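Local structure of response regulator (2PLN) at residues E25-L30 / K115-I120; E55-D59 / R79-H84; Y63-S69 / S86-S92; A109-I113 / R126-R130. The protein probably acts as a transcription regulator, an orphan response regulator of the OmpR/PhoB type from Helicobacter pylori, represented here by its N-terminal receiver domain. The contacts are given in a common frame with arbitrary orientation. Numbering follows the deposited sequence.

Contact 1 of 4, residues E25-L30 / K115-I120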
loop_
_atom_site.group_PDB
_atom_site.type_symbol
_atom_site.label_atom_id
_atom_site.label_comp_id
_atom_site.label_asym_id
_atom_site.label_seq_id
_atom_site.Cartn_x
_atom_site.Cartn_y
_atom_site.Cartn_z
ATOM N N GLU A 25 -3.287 17.349 7.341
ATOM C CA GLU A 25 -4.317 16.759 8.182
ATOM C C GLU A 25 -4.994 17.872 9.003
ATOM O O GLU A 25 -4.340 18.585 9.792
ATOM C CB GLU A 25 -3.692 15.701 9.091
ATOM C CG GLU A 25 -4.657 15.066 10.099
ATOM C CD GLU A 25 -5.949 14.538 9.452
ATOM O OE1 GLU A 25 -7.019 15.155 9.692
ATOM O OE2 GLU A 25 -5.906 13.521 8.694
ATOM N N LYS A 26 -6.288 18.018 8.759
ATOM C CA LYS A 26 -7.152 19.064 9.341
ATOM C C LYS A 26 -7.349 18.852 10.838
ATOM O O LYS A 26 -7.522 19.819 11.599
ATOM C CB LYS A 26 -8.510 18.980 8.621
ATOM C CG LYS A 26 -9.566 20.004 8.976
ATOM C CD LYS A 26 -10.881 19.607 8.326
ATOM C CE LYS A 26 -12.048 20.448 8.848
ATOM N NZ LYS A 26 -12.217 20.309 10.334
ATOM N N ASN A 27 -7.320 17.593 11.264
ATOM C CA ASN A 27 -7.566 17.229 12.648
ATOM C C ASN A 27 -6.270 17.284 13.453
ATOM O O ASN A 27 -5.425 16.392 13.365
ATOM C CB ASN A 27 -8.245 15.862 12.679
ATOM C CG ASN A 27 -8.540 15.355 14.076
ATOM O OD1 ASN A 27 -9.293 14.395 14.239
ATOM N ND2 ASN A 27 -7.963 15.964 15.065
ATOM N N SER A 28 -6.091 18.347 14.241
ATOM C CA SER A 28 -4.766 18.588 14.851
ATOM C C SER A 28 -4.379 17.544 15.893
ATOM O O SER A 28 -3.195 17.238 16.074
ATOM C CB SER A 28 -4.666 19.996 15.449
ATOM O OG SER A 28 -5.450 20.079 16.623
ATOM N N VAL A 29 -5.381 17.022 16.592
ATOM C CA VAL A 29 -5.182 15.966 17.583
ATOM C C VAL A 29 -4.676 14.690 16.900
ATOM O O VAL A 29 -3.677 14.097 17.322
ATOM C CB VAL A 29 -6.479 15.728 18.393
ATOM C CG1 VAL A 29 -6.346 14.527 19.300
ATOM C CG2 VAL A 29 -6.790 16.979 19.209
ATOM N N LEU A 30 -5.357 14.297 15.825
ATOM C CA LEU A 30 -4.924 13.130 15.064
ATOM C C LEU A 30 -3.530 13.370 14.464
ATOM O O LEU A 30 -2.664 12.498 14.555
ATOM C CB LEU A 30 -5.930 12.814 13.969
ATOM C CG LEU A 30 -5.588 11.634 13.075
ATOM C CD1 LEU A 30 -5.246 10.411 13.886
ATOM C CD2 LEU A 30 -6.721 11.377 12.130
ATOM N N LYS A 115 -9.621 6.267 6.316
ATOM C CA LYS A 115 -9.743 6.743 7.687
ATOM C C LYS A 115 -11.118 6.321 8.203
ATOM O O LYS A 115 -12.089 6.293 7.424
ATOM C CB LYS A 115 -9.653 8.259 7.731
ATOM C CG LYS A 115 -8.278 8.770 7.385
ATOM C CD LYS A 115 -8.280 10.281 7.295
ATOM C CE LYS A 115 -8.058 10.899 8.638
ATOM N NZ LYS A 115 -8.249 12.379 8.505
ATOM N N PRO A 116 -11.232 6.025 9.495
ATOM C CA PRO A 116 -10.120 6.030 10.485
ATOM C C PRO A 116 -9.066 4.932 10.347
ATOM O O PRO A 116 -9.368 3.850 9.839
ATOM C CB PRO A 116 -10.849 5.917 11.840
ATOM C CG PRO A 116 -12.205 5.420 11.536
ATOM C CD PRO A 116 -12.541 5.728 10.108
ATOM N N TYR A 117 -7.835 5.210 10.797
ATOM C CA TYR A 117 -6.717 4.253 10.712
ATOM C C TYR A 117 -6.886 3.037 11.639
ATOM O O TYR A 117 -7.554 3.128 12.673
ATOM C CB TYR A 117 -5.365 4.946 10.982
ATOM C CG TYR A 117 -5.119 6.157 10.118
ATOM C CD1 TYR A 117 -5.159 7.454 10.649
ATOM C CD2 TYR A 117 -4.884 6.016 8.758
ATOM C CE1 TYR A 117 -4.958 8.560 9.848
ATOM C CE2 TYR A 117 -4.670 7.125 7.955
ATOM C CZ TYR A 117 -4.708 8.387 8.493
ATOM O OH TYR A 117 -4.498 9.460 7.658
ATOM N N ARG A 118 -6.268 1.906 11.270
ATOM C CA ARG A 118 -6.318 0.679 12.082
ATOM C C ARG A 118 -5.752 0.948 13.476
ATOM O O ARG A 118 -6.295 0.492 14.500
ATOM C CB ARG A 118 -5.566 -0.472 11.397
ATOM C CG ARG A 118 -6.001 -1.857 11.868
ATOM C CD ARG A 118 -5.848 -2.977 10.843
ATOM N NE ARG A 118 -6.932 -2.994 9.855
ATOM C CZ ARG A 118 -6.827 -2.524 8.611
ATOM N NH1 ARG A 118 -5.684 -1.999 8.192
ATOM N NH2 ARG A 118 -7.857 -2.577 7.774
ATOM N N SER A 119 -4.661 1.704 13.497
ATOM C CA SER A 119 -3.950 2.121 14.701
ATOM C C SER A 119 -2.812 2.999 14.238
ATOM O O SER A 119 -2.383 2.913 13.057
ATOM C CB SER A 119 -3.419 0.922 15.521
ATOM O OG SER A 119 -2.148 0.436 15.126
ATOM N N ILE A 120 -2.308 3.826 15.149
ATOM C CA ILE A 120 -1.079 4.593 14.855
ATOM C C ILE A 120 0.099 3.661 14.509
ATOM O O ILE A 120 0.798 3.912 13.520
ATOM C CB ILE A 120 -0.736 5.569 16.012
ATOM C CG1 ILE A 120 -1.824 6.636 16.161
ATOM C CG2 ILE A 120 0.708 6.110 15.859
ATOM C CD1 ILE A 120 -2.008 7.597 15.009
HETATM O O HOH W 1 -3.866 11.935 8.346
#
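Charge dominates one end: Lys-115 NZ donates to Glu-25 OE2 at 2.6 Å in a short salt bridge, while the carboxylate's other oxygen, Glu-25 OE1, accepts a hydrogen bond from Asn-27 N at 2.9 Å and holds the turn before helix 28-40. Water 1 is the second polar link, donating to Glu-25 OE2 at 2.6 Å and lying 2.6 Å from Tyr-117 OH, which also hydrogen-bonds Ser-92. These residues sit at the C-terminal end of the parallel sheet, where receiver domains of the CheY type place their phosphorylation pocket; a lysine followed by a cis peptide bond, here before Pro-116, is a hallmark of that loop. The apolar part belongs to Leu-30. Leu-30 CD2 rests 3.8 Å from Lys-115 CE and 4.0 Å from Tyr-117 CE1, whereas Leu-30 CD1 reaches Ile-120 CD1 at 4.4 Å. Beyond it, Ser-119 N-caps helix 120-130 through Ala-122 N, and Arg-118 forms a salt bridge with Glu-101 of the second subunit.

Contact 2 of 4, residues E55-D59 / R79-H84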
loop_
_atom_site.group_PDB
_atom_site.type_symbol
_atom_site.label_atom_id
_atom_site.label_comp_id
_atom_site.label_asym_id
_atom_site.label_seq_id
_atom_site.Cartn_x
_atom_site.Cartn_y
_atom_site.Cartn_z
ATOM N N GLU A 55 1.778 22.221 0.146
ATOM C CA GLU A 55 2.369 22.256 -1.169
ATOM C C GLU A 55 3.572 23.206 -1.221
ATOM O O GLU A 55 4.605 22.877 -1.798
ATOM C CB GLU A 55 1.334 22.673 -2.185
ATOM C CG GLU A 55 1.716 22.284 -3.580
ATOM C CD GLU A 55 0.657 22.630 -4.605
ATOM O OE1 GLU A 55 -0.505 22.951 -4.252
ATOM O OE2 GLU A 55 1.017 22.580 -5.779
ATOM N N TYR A 56 3.413 24.369 -0.602
ATOM C CA TYR A 56 4.485 25.347 -0.475
ATOM C C TYR A 56 5.657 24.801 0.327
ATOM O O TYR A 56 6.794 24.917 -0.105
ATOM C CB TYR A 56 3.967 26.651 0.141
ATOM C CG TYR A 56 5.103 27.591 0.530
ATOM C CD1 TYR A 56 5.716 28.438 -0.405
ATOM C CD2 TYR A 56 5.583 27.604 1.831
ATOM C CE1 TYR A 56 6.768 29.283 -0.029
ATOM C CE2 TYR A 56 6.628 28.432 2.202
ATOM C CZ TYR A 56 7.204 29.274 1.283
ATOM O OH TYR A 56 8.255 30.073 1.711
ATOM N N LEU A 57 5.382 24.218 1.488
ATOM C CA LEU A 57 6.459 23.592 2.297
ATOM C C LEU A 57 7.344 22.642 1.490
ATOM O O LEU A 57 8.557 22.621 1.676
ATOM C CB LEU A 57 5.872 22.863 3.484
ATOM C CG LEU A 57 5.315 23.784 4.587
ATOM C CD1 LEU A 57 4.696 22.937 5.727
ATOM C CD2 LEU A 57 6.420 24.706 5.147
HETATM N N MSE A 58 6.730 21.847 0.616
HETATM C CA MSE A 58 7.485 20.912 -0.226
HETATM C C MSE A 58 8.505 21.582 -1.144
HETATM O O MSE A 58 9.483 20.966 -1.543
HETATM C CB MSE A 58 6.535 19.973 -0.976
HETATM C CG MSE A 58 5.990 18.935 -0.037
HETATM SE SE MSE A 58 4.769 17.788 -0.911
HETATM C CE MSE A 58 3.279 18.796 -0.646
ATOM N N ASP A 59 8.282 22.861 -1.440
ATOM C CA ASP A 59 9.181 23.616 -2.285
ATOM C C ASP A 59 10.346 24.183 -1.514
ATOM O O ASP A 59 11.355 24.492 -2.089
ATOM C CB ASP A 59 8.423 24.748 -2.974
ATOM C CG ASP A 59 7.618 24.256 -4.159
ATOM O OD1 ASP A 59 7.925 23.167 -4.701
ATOM O OD2 ASP A 59 6.654 24.884 -4.604
ATOM N N ARG A 79 0.087 17.114 -9.170
ATOM C CA ARG A 79 1.045 18.249 -9.166
ATOM C C ARG A 79 2.373 17.876 -8.529
ATOM O O ARG A 79 3.454 18.206 -9.062
ATOM C CB ARG A 79 0.491 19.471 -8.447
ATOM C CG ARG A 79 -0.568 20.220 -9.182
ATOM C CD ARG A 79 -0.801 21.600 -8.618
ATOM N NE ARG A 79 -1.187 21.610 -7.203
ATOM C CZ ARG A 79 -2.416 21.333 -6.760
ATOM N NH1 ARG A 79 -3.398 21.003 -7.607
ATOM N NH2 ARG A 79 -2.667 21.369 -5.469
ATOM N N ILE A 80 2.307 17.137 -7.418
ATOM C CA ILE A 80 3.509 16.742 -6.656
ATOM C C ILE A 80 4.293 15.662 -7.376
ATOM O O ILE A 80 5.545 15.674 -7.388
ATOM C CB ILE A 80 3.104 16.254 -5.209
ATOM C CG1 ILE A 80 2.533 17.410 -4.399
ATOM C CG2 ILE A 80 4.312 15.580 -4.494
ATOM C CD1 ILE A 80 3.431 18.604 -4.301
ATOM N N LYS A 81 3.575 14.714 -7.957
ATOM C CA LYS A 81 4.197 13.638 -8.747
ATOM C C LYS A 81 4.946 14.201 -9.954
ATOM O O LYS A 81 5.934 13.605 -10.418
ATOM C CB LYS A 81 3.158 12.615 -9.221
ATOM C CG LYS A 81 2.602 11.650 -8.137
ATOM C CD LYS A 81 3.646 11.197 -7.133
ATOM C CE LYS A 81 4.511 10.012 -7.552
ATOM N NZ LYS A 81 4.871 9.164 -6.318
ATOM N N GLU A 82 4.466 15.327 -10.471
ATOM C CA GLU A 82 5.153 15.946 -11.594
ATOM C C GLU A 82 6.338 16.791 -11.133
ATOM O O GLU A 82 7.435 16.691 -11.697
ATOM C CB GLU A 82 4.203 16.676 -12.572
ATOM C CG GLU A 82 3.455 17.902 -12.075
ATOM C CD GLU A 82 2.988 18.865 -13.193
ATOM O OE1 GLU A 82 3.551 18.812 -14.326
ATOM O OE2 GLU A 82 2.062 19.701 -12.929
ATOM N N LYS A 83 6.140 17.565 -10.074
ATOM C CA LYS A 83 7.186 18.463 -9.581
ATOM C C LYS A 83 8.266 17.811 -8.705
ATOM O O LYS A 83 9.457 18.181 -8.788
ATOM C CB LYS A 83 6.562 19.637 -8.832
ATOM C CG LYS A 83 7.538 20.787 -8.592
ATOM C CD LYS A 83 6.838 22.003 -8.036
ATOM C CE LYS A 83 7.798 23.210 -8.095
ATOM N NZ LYS A 83 7.083 24.395 -7.626
ATOM N N HIS A 84 7.844 16.865 -7.870
ATOM C CA HIS A 84 8.659 16.248 -6.831
ATOM C C HIS A 84 8.569 14.722 -6.980
ATOM O O HIS A 84 8.049 14.027 -6.104
ATOM C CB HIS A 84 8.124 16.658 -5.450
ATOM C CG HIS A 84 8.263 18.114 -5.142
ATOM N ND1 HIS A 84 7.176 18.939 -4.942
ATOM C CD2 HIS A 84 9.360 18.883 -4.960
ATOM C CE1 HIS A 84 7.601 20.161 -4.674
ATOM N NE2 HIS A 84 8.923 20.153 -4.682
#
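Met-58, a selenomethionine, lays its side chain against Ile-80 and the imidazole of His-84: Met-58 CE is 3.7 Å from Ile-80 CD1, Met-58 CB is 3.9 Å from His-84 CE1, and SE lies 5.5 Å from the imidazole centroid in an oblique sulfur-aromatic approach. Glu-55 CG adds to the apolar patch, 4.1 Å from Ile-80 CD1. The segments of helices 51-60 and 73-83 run nearly parallel, 10° apart in direction, with axes 11.7 Å apart at closest approach, as expected where successive beta-alpha units of a doubly wound receiver fold put their helices on one face of the sheet; Ile-80 touches Val-89 of strand 88-93. Salt bridges close the outer side. Glu-55 pairs side-on with the guanidinium of Arg-79 through two hydrogen bonds, Arg-79 NE to Glu-55 OE2 at 2.8 Å and Arg-79 NH2 to Glu-55 OE1 at 2.9 Å. One turn on, Lys-83 NZ meets Asp-59 OD2 at 3.1 Å and, weakly, Asp-59 OD1 at 3.3 Å.

Contact 3 of 4, residues Y63-S69 / S86-S92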
loop_
_atom_site.group_PDB
_atom_site.type_symbol
_atom_site.label_atom_id
_atom_site.label_comp_id
_atom_site.label_asym_id
_atom_site.label_seq_id
_atom_site.Cartn_x
_atom_site.Cartn_y
_atom_site.Cartn_z
ATOM N N TYR A 63 11.146 16.868 1.861
ATOM C CA TYR A 63 10.430 15.729 2.450
ATOM C C TYR A 63 10.652 14.449 1.647
ATOM O O TYR A 63 10.793 14.492 0.413
ATOM C CB TYR A 63 8.935 16.012 2.482
ATOM C CG TYR A 63 8.571 17.150 3.377
ATOM C CD1 TYR A 63 8.484 16.968 4.755
ATOM C CD2 TYR A 63 8.321 18.426 2.854
ATOM C CE1 TYR A 63 8.126 18.029 5.603
ATOM C CE2 TYR A 63 7.983 19.481 3.694
ATOM C CZ TYR A 63 7.906 19.275 5.049
ATOM O OH TYR A 63 7.555 20.318 5.829
ATOM N N ASP A 64 10.608 13.315 2.340
ATOM C CA ASP A 64 10.741 11.999 1.703
ATOM C C ASP A 64 9.365 11.424 1.392
ATOM O O ASP A 64 9.226 10.598 0.498
ATOM C CB ASP A 64 11.509 11.077 2.649
ATOM C CG ASP A 64 12.897 11.630 2.971
ATOM O OD1 ASP A 64 13.797 11.496 2.110
ATOM O OD2 ASP A 64 13.174 12.226 4.027
ATOM N N LEU A 65 8.355 11.864 2.153
ATOM C CA LEU A 65 6.979 11.319 2.046
ATOM C C LEU A 65 5.962 12.361 2.489
ATOM O O LEU A 65 6.232 13.152 3.411
ATOM C CB LEU A 65 6.860 10.077 2.937
ATOM C CG LEU A 65 5.541 9.281 2.821
ATOM C CD1 LEU A 65 5.735 7.783 3.027
ATOM C CD2 LEU A 65 4.475 9.831 3.808
ATOM N N VAL A 66 4.812 12.400 1.818
ATOM C CA VAL A 66 3.688 13.266 2.236
ATOM C C VAL A 66 2.475 12.378 2.329
ATOM O O VAL A 66 2.246 11.528 1.452
ATOM C CB VAL A 66 3.386 14.470 1.255
ATOM C CG1 VAL A 66 3.178 14.017 -0.214
ATOM C CG2 VAL A 66 2.187 15.319 1.758
HETATM N N MSE A 67 1.713 12.561 3.405
HETATM C CA MSE A 67 0.396 11.965 3.496
HETATM C C MSE A 67 -0.647 13.064 3.535
HETATM O O MSE A 67 -0.557 13.993 4.343
HETATM C CB MSE A 67 0.253 11.068 4.727
HETATM C CG MSE A 67 -1.051 10.276 4.657
HETATM SE SE MSE A 67 -1.150 8.791 5.877
HETATM C CE MSE A 67 -0.783 9.727 7.521
ATOM N N VAL A 68 -1.627 12.976 2.650
ATOM C CA VAL A 68 -2.596 14.062 2.498
ATOM C C VAL A 68 -4.009 13.528 2.663
ATOM O O VAL A 68 -4.374 12.519 2.056
ATOM C CB VAL A 68 -2.415 14.818 1.146
ATOM C CG1 VAL A 68 -2.409 13.868 -0.084
ATOM C CG2 VAL A 68 -3.468 15.910 0.961
ATOM N N SER A 69 -4.763 14.192 3.532
ATOM C CA SER A 69 -6.218 14.032 3.659
ATOM C C SER A 69 -6.770 15.396 3.408
ATOM O O SER A 69 -6.527 16.316 4.192
ATOM C CB SER A 69 -6.627 13.637 5.072
ATOM O OG SER A 69 -5.837 12.590 5.549
ATOM N N SER A 86 10.303 11.910 -6.814
ATOM C CA SER A 86 10.780 10.903 -5.875
ATOM C C SER A 86 10.090 10.931 -4.504
ATOM O O SER A 86 10.337 10.061 -3.667
ATOM C CB SER A 86 12.292 11.051 -5.681
ATOM O OG SER A 86 12.555 12.331 -5.149
ATOM N N ILE A 87 9.242 11.917 -4.251
ATOM C CA ILE A 87 8.550 11.946 -2.980
ATOM C C ILE A 87 7.411 10.916 -3.007
ATOM O O ILE A 87 6.678 10.822 -3.982
ATOM C CB ILE A 87 8.041 13.367 -2.619
ATOM C CG1 ILE A 87 9.199 14.394 -2.692
ATOM C CG2 ILE A 87 7.393 13.329 -1.245
ATOM C CD1 ILE A 87 8.858 15.808 -2.226
ATOM N N VAL A 88 7.315 10.129 -1.945
ATOM C CA VAL A 88 6.263 9.136 -1.811
ATOM C C VAL A 88 5.007 9.903 -1.407
ATOM O O VAL A 88 5.056 10.764 -0.515
ATOM C CB VAL A 88 6.641 8.094 -0.736
ATOM C CG1 VAL A 88 5.534 7.092 -0.525
ATOM C CG2 VAL A 88 7.952 7.367 -1.123
ATOM N N VAL A 89 3.885 9.576 -2.048
ATOM C CA VAL A 89 2.628 10.236 -1.777
ATOM C C VAL A 89 1.567 9.226 -1.328
ATOM O O VAL A 89 1.262 8.255 -2.048
ATOM C CB VAL A 89 2.128 10.992 -3.033
ATOM C CG1 VAL A 89 0.769 11.592 -2.771
ATOM C CG2 VAL A 89 3.176 12.044 -3.500
ATOM N N LEU A 90 1.011 9.461 -0.147
ATOM C CA LEU A 90 -0.055 8.602 0.428
ATOM C C LEU A 90 -1.296 9.446 0.552
ATOM O O LEU A 90 -1.244 10.567 1.075
ATOM C CB LEU A 90 0.322 8.065 1.819
ATOM C CG LEU A 90 1.746 7.516 2.045
ATOM C CD1 LEU A 90 1.868 6.846 3.421
ATOM C CD2 LEU A 90 2.158 6.509 0.907
ATOM N N VAL A 91 -2.401 8.933 0.034
ATOM C CA VAL A 91 -3.687 9.634 0.109
ATOM C C VAL A 91 -4.464 8.904 1.178
ATOM O O VAL A 91 -4.576 7.684 1.146
ATOM C CB VAL A 91 -4.456 9.538 -1.246
ATOM C CG1 VAL A 91 -5.885 10.022 -1.107
ATOM C CG2 VAL A 91 -3.732 10.345 -2.332
ATOM N N SER A 92 -5.007 9.656 2.126
ATOM C CA SER A 92 -5.838 9.095 3.172
ATOM C C SER A 92 -7.222 9.788 3.115
ATOM O O SER A 92 -7.309 11.009 2.892
ATOM C CB SER A 92 -5.069 9.277 4.491
ATOM O OG SER A 92 -5.906 9.232 5.612
HETATM O O HOH W 2 11.033 9.608 -1.084
#
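Apolar side chains fill both faces of this strand pair. On one, Leu-65 CD1 touches Val-88 CG1 at 3.6 Å, Leu-65 CD2 meets Leu-90 CD1 at 4.0 Å, and Met-67 (selenomethionine) packs its CG 3.9 Å from Leu-90 CB; helix 120-130 covers this layer with Leu-123 and Ile-127. On the other, Val-66 CG1 lies 3.8 Å from Val-89 CG2 and Val-68 CG1 4.4 Å from Val-91 CG2, beneath helix 73-83. That helix is the crossover of a beta-alpha-beta unit joining strands 65-68 and 88-93, which lie side by side and parallel in the middle of the receiver-domain sheet. Their backbones form the regular parallel ladder: Val-88 N to Asp-64 O at 3.1 Å, then Val-66 N to Val-88 O, Leu-90 N to Val-66 O, Val-68 N to Leu-90 O and Ser-92 N to Val-68 O, each 2.9 Å. At the N-terminal edge, water 2 donates to Asp-64 O (2.6 Å) and Ser-86 O (2.7 Å). Asp-64 itself, a predicted phosphorylation site but unmodified here, points its carboxylate to the backbone of Arg-20. At the C-terminal edge, Ser-69 OG and Ser-92 OG share a weak 3.4 Å hydrogen bond; Ser-69 occupies the strand end where receiver domains usually carry the phosphoacceptor aspartate, and Ser-92 OG bonds more strongly to Tyr-117.

Contact 4 of 4, residues A109-I113 / R126-R130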
loop_
_atom_site.group_PDB
_atom_site.type_symbol
_atom_site.label_atom_id
_atom_site.label_comp_id
_atom_site.label_asym_id
_atom_site.label_seq_id
_atom_site.Cartn_x
_atom_site.Cartn_y
_atom_site.Cartn_z
ATOM N N ALA A 109 -0.499 8.012 -6.916
ATOM C CA ALA A 109 -0.345 7.838 -5.447
ATOM C C ALA A 109 0.295 6.488 -5.133
ATOM O O ALA A 109 0.061 5.517 -5.813
ATOM C CB ALA A 109 -1.700 7.965 -4.734
ATOM N N ASP A 110 1.108 6.444 -4.086
ATOM C CA ASP A 110 1.770 5.223 -3.678
ATOM C C ASP A 110 0.880 4.401 -2.759
ATOM O O ASP A 110 1.096 3.190 -2.595
ATOM C CB ASP A 110 3.094 5.576 -3.001
ATOM C CG ASP A 110 4.057 6.210 -3.958
ATOM O OD1 ASP A 110 4.544 5.471 -4.843
ATOM O OD2 ASP A 110 4.341 7.419 -3.936
ATOM N N ASP A 111 -0.117 5.048 -2.151
ATOM C CA ASP A 111 -1.062 4.299 -1.375
ATOM C C ASP A 111 -2.350 5.083 -1.222
ATOM O O ASP A 111 -2.401 6.307 -1.462
ATOM C CB ASP A 111 -0.449 3.976 0.003
ATOM C CG ASP A 111 -0.904 2.623 0.560
ATOM O OD1 ASP A 111 -2.024 2.144 0.210
ATOM O OD2 ASP A 111 -0.198 1.996 1.380
ATOM N N TYR A 112 -3.391 4.362 -0.835
ATOM C CA TYR A 112 -4.698 4.929 -0.538
ATOM C C TYR A 112 -5.186 4.267 0.750
ATOM O O TYR A 112 -5.289 3.029 0.834
ATOM C CB TYR A 112 -5.653 4.656 -1.701
ATOM C CG TYR A 112 -7.031 5.268 -1.535
ATOM C CD1 TYR A 112 -8.102 4.493 -1.117
ATOM C CD2 TYR A 112 -7.272 6.635 -1.809
ATOM C CE1 TYR A 112 -9.402 5.057 -0.976
ATOM C CE2 TYR A 112 -8.569 7.190 -1.672
ATOM C CZ TYR A 112 -9.611 6.399 -1.249
ATOM O OH TYR A 112 -10.903 6.962 -1.088
ATOM N N ILE A 113 -5.475 5.081 1.765
ATOM C CA ILE A 113 -5.659 4.538 3.104
ATOM C C ILE A 113 -6.992 5.078 3.611
ATOM O O ILE A 113 -7.213 6.277 3.602
ATOM C CB ILE A 113 -4.486 4.979 4.029
ATOM C CG1 ILE A 113 -3.134 4.490 3.477
ATOM C CG2 ILE A 113 -4.705 4.535 5.513
ATOM C CD1 ILE A 113 -1.979 5.260 4.024
ATOM N N ARG A 126 3.176 0.987 7.939
ATOM C CA ARG A 126 2.891 1.161 6.498
ATOM C C ARG A 126 3.790 2.274 5.925
ATOM O O ARG A 126 4.363 2.111 4.862
ATOM C CB ARG A 126 1.427 1.534 6.288
ATOM C CG ARG A 126 0.987 1.848 4.810
ATOM C CD ARG A 126 -0.507 2.043 4.677
ATOM N NE ARG A 126 -1.219 0.824 5.068
ATOM C CZ ARG A 126 -1.537 -0.175 4.231
ATOM N NH1 ARG A 126 -1.259 -0.062 2.927
ATOM N NH2 ARG A 126 -2.142 -1.287 4.706
ATOM N N ILE A 127 3.874 3.403 6.639
ATOM C CA ILE A 127 4.720 4.525 6.194
ATOM C C ILE A 127 6.164 4.082 6.110
ATOM O O ILE A 127 6.835 4.360 5.116
ATOM C CB ILE A 127 4.538 5.750 7.109
ATOM C CG1 ILE A 127 3.118 6.278 6.943
ATOM C CG2 ILE A 127 5.554 6.862 6.775
ATOM C CD1 ILE A 127 2.720 7.351 7.971
ATOM N N GLU A 128 6.624 3.371 7.142
ATOM C CA GLU A 128 7.945 2.749 7.120
ATOM C C GLU A 128 8.191 1.925 5.865
ATOM O O GLU A 128 9.226 2.079 5.214
ATOM C CB GLU A 128 8.108 1.807 8.302
ATOM C CG GLU A 128 8.716 2.433 9.509
ATOM C CD GLU A 128 9.039 1.367 10.533
ATOM O OE1 GLU A 128 10.066 1.504 11.171
ATOM O OE2 GLU A 128 8.286 0.373 10.658
ATOM N N ALA A 129 7.235 1.043 5.546
ATOM C CA ALA A 129 7.327 0.182 4.364
ATOM C C ALA A 129 7.355 0.997 3.068
ATOM O O ALA A 129 8.065 0.660 2.131
ATOM C CB ALA A 129 6.160 -0.825 4.319
ATOM N N ARG A 130 6.575 2.073 3.021
ATOM C CA ARG A 130 6.529 2.886 1.823
ATOM C C ARG A 130 7.815 3.658 1.585
ATOM O O ARG A 130 8.047 4.163 0.481
ATOM C CB ARG A 130 5.360 3.834 1.903
ATOM C CG ARG A 130 4.040 3.118 1.790
ATOM C CD ARG A 130 3.642 2.670 0.355
ATOM N NE ARG A 130 2.592 1.686 0.565
ATOM C CZ ARG A 130 2.773 0.371 0.567
ATOM N NH1 ARG A 130 3.955 -0.139 0.223
ATOM N NH2 ARG A 130 1.743 -0.433 0.851
#
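A single carboxylate oxygen, Asp-111 OD2, accepts three hydrogen bonds from two arginines one helical turn apart: Arg-126 NH1 at 2.8 Å, Arg-130 NE at 2.9 Å and Arg-130 NH2 at 3.2 Å. Both guanidiniums present their edges to it, so the acid ties strand 111-114 to helix 120-130, whose segments run antiparallel at 174° with axes 11.4 Å apart. Asp-111 OD1 turns back to its own strand, accepting a hydrogen bond from Tyr-112 N at 2.8 Å. Ile-113 adds the apolar touch, its CD1 3.6 Å from Arg-126 CD, and Asp-110 CB approaches Arg-130 CD at 4.5 Å. The network does not stop at this chain. Asp-111 OD1 also pairs with Arg-126 of the second subunit, Arg-126 reaches Asp-111 and Glu-101 of the second subunit, and Arg-130 NH2 binds the carbonyl of Asp-110 of that subunit. Such charged pairing across strand 111-114, helix 120-130 and the partner's helix 98-106 matches the α4-β5-α5 dimer interface of OmpR/PhoB-type receiver domains.

Contact 3 is the core, its centre about 4 Å from that of the chain, and relies on a backbone hydrogen-bond ladder and apolar side chains. Contact 4, its centre about 8 Å from that of contact 3, adds the edge strand, hydrogen-bonded through Val-89 O and Asp-110 N, but there a largely buried salt-bridge network dominates, with only a small apolar touch. Contacts 1 and 2 lie on opposite sides of the chain's centre, their centres about 23 Å apart. Contact 2 pairs two helices on one face of the sheet with surface ion pairs; contact 1, a surface contact, joins the start of helix 28-40 to the loop before helix 120-130. Contacts 1 and 4 both meet the second subunit.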